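Local coordinates for protein exonuclease (Laribacter hongkongensis, PDB 3SYY) that digests double-stranded DNA with strict 5'-to-3' polarity as a magnesium-binding alkaline exonuclease, probably of the lambda-exonuclease-like family, at residues E6-F9 / A10-G14. Numbering follows the deposited sequence.
Sequences EEWF and AARLG
W8 and R12, one turn apart on the short N-terminal helix 7-12, form a local cation-pi stack on the protein surface, near the magnesium site of this PDDEXK nuclease. The guanidinium of R12 lies almost parallel to the indole, the planes 8° apart, with R12 CZ 3.5 Å from the centroid of the five-membered ring of W8. Nearer the backbone, the R12 CD methylene sits over the six-membered ring of W8, 3.6 Å from its centroid, in a CH-pi contact. Tryptophan suits this place because its two fused rings offer one broad face to both the charged end and the methylene of the arginine. The indole reaches that position with CG anti to the backbone N (chi1 -172°). R12, extended from CG to NE, crosses the indole at about a right angle, which brings CD and the guanidinium over its two rings. A hydrogen bond from R12 NH2 to W8 O (2.7 Å), close to the guanidinium plane, helps fix the rotation of that group along with the stack. Along the backbone, A10 N bonds to E6 O (3.1 Å) and A11 N to E7 O (3.0 Å), the i to i+4 pattern of an alpha-helix. R12 N instead bonds to F9 O three residues back, at 2.9 Å, and G14, with positive phi, suits the turn leading out. Beyond the helix, R12 NH1 bonds to S100, a magnesium ligand just after strand 97-99, which places R12 in the second shell of the metal site and probably helps position S100, while G14 is tied to Q46 and R47 of helix 34-49.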
loop_
_atom_site.group_PDB
_atom_site.type_symbol
_atom_site.label_atom_id
_atom_site.label_comp_id
_atom_site.label_asym_id
_atom_site.label_seq_id
_atom_site.Cartn_x
_atom_site.Cartn_y
_atom_site.Cartn_z
ATOM N N GLU A 6 8.438 8.022 25.974
ATOM C CA GLU A 6 9.682 7.386 25.587
ATOM C C GLU A 6 9.830 6.223 26.549
ATOM O O GLU A 6 10.525 5.243 26.271
ATOM C CB GLU A 6 10.841 8.357 25.789
ATOM C CG GLU A 6 11.864 8.416 24.656
ATOM C CD GLU A 6 12.782 9.627 24.790
ATOM O OE1 GLU A 6 13.409 9.791 25.864
ATOM O OE2 GLU A 6 12.874 10.420 23.825
ATOM N N GLU A 7 9.170 6.348 27.696
ATOM C CA GLU A 7 9.168 5.287 28.686
ATOM C C GLU A 7 8.196 4.212 28.216
ATOM O O GLU A 7 8.389 3.031 28.491
ATOM C CB GLU A 7 8.768 5.813 30.071
ATOM C CG GLU A 7 9.604 5.222 31.231
ATOM C CD GLU A 7 9.531 3.683 31.346
ATOM O OE1 GLU A 7 10.045 2.966 30.442
ATOM O OE2 GLU A 7 8.976 3.190 32.365
ATOM N N TRP A 8 7.161 4.645 27.494
ATOM C CA TRP A 8 6.210 3.746 26.841
ATOM C C TRP A 8 6.942 2.701 25.968
ATOM O O TRP A 8 6.807 1.493 26.173
ATOM C CB TRP A 8 5.211 4.563 26.009
ATOM C CG TRP A 8 4.101 3.746 25.460
ATOM C CD1 TRP A 8 2.904 3.477 26.062
ATOM C CD2 TRP A 8 4.073 3.077 24.192
ATOM N NE1 TRP A 8 2.140 2.670 25.255
ATOM C CE2 TRP A 8 2.827 2.413 24.099
ATOM C CE3 TRP A 8 4.980 2.970 23.126
ATOM C CZ2 TRP A 8 2.459 1.658 22.986
ATOM C CZ3 TRP A 8 4.613 2.214 22.014
ATOM C CH2 TRP A 8 3.362 1.566 21.955
ATOM N N PHE A 9 7.733 3.198 25.021
ATOM C CA PHE A 9 8.537 2.358 24.139
ATOM C C PHE A 9 9.524 1.513 24.934
ATOM O O PHE A 9 9.639 0.314 24.712
ATOM C CB PHE A 9 9.314 3.223 23.142
ATOM C CG PHE A 9 8.455 3.911 22.109
ATOM C CD1 PHE A 9 7.750 3.170 21.158
ATOM C CD2 PHE A 9 8.389 5.307 22.058
ATOM C CE1 PHE A 9 6.967 3.803 20.198
ATOM C CE2 PHE A 9 7.597 5.959 21.093
ATOM C CZ PHE A 9 6.889 5.202 20.155
ATOM N N ALA A 10 10.224 2.137 25.875
ATOM C CA ALA A 10 11.249 1.434 26.623
ATOM C C ALA A 10 10.709 0.218 27.357
ATOM O O ALA A 10 11.368 -0.807 27.449
ATOM C CB ALA A 10 11.969 2.369 27.592
ATOM N N ALA A 11 9.504 0.336 27.893
ATOM C CA ALA A 11 8.916 -0.764 28.651
ATOM C C ALA A 11 8.522 -1.931 27.737
ATOM O O ALA A 11 8.405 -3.063 28.193
ATOM C CB ALA A 11 7.695 -0.259 29.435
ATOM N N ARG A 12 8.333 -1.644 26.448
ATOM C CA ARG A 12 7.848 -2.619 25.473
ATOM C C ARG A 12 8.964 -3.238 24.603
ATOM O O ARG A 12 8.757 -4.294 23.987
ATOM C CB ARG A 12 6.788 -1.945 24.592
ATOM C CG ARG A 12 5.567 -1.602 25.412
ATOM C CD ARG A 12 4.473 -0.789 24.691
ATOM N NE ARG A 12 3.304 -0.645 25.594
ATOM C CZ ARG A 12 3.300 0.077 26.728
ATOM N NH1 ARG A 12 2.202 0.142 27.478
ATOM N NH2 ARG A 12 4.384 0.741 27.126
ATOM N N LEU A 13 10.120 -2.580 24.560
ATOM C CA LEU A 13 11.247 -3.003 23.688
ATOM C C LEU A 13 11.653 -4.472 23.847
ATOM O O LEU A 13 11.904 -4.938 24.948
ATOM C CB LEU A 13 12.478 -2.084 23.864
ATOM C CG LEU A 13 13.634 -2.348 22.865
ATOM C CD1 LEU A 13 13.308 -1.766 21.533
ATOM C CD2 LEU A 13 14.952 -1.733 23.403
ATOM N N GLY A 14 11.657 -5.225 22.752
ATOM C CA GLY A 14 12.058 -6.614 22.807
ATOM C C GLY A 14 11.068 -7.588 23.427
ATOM O O GLY A 14 11.346 -8.770 23.483
#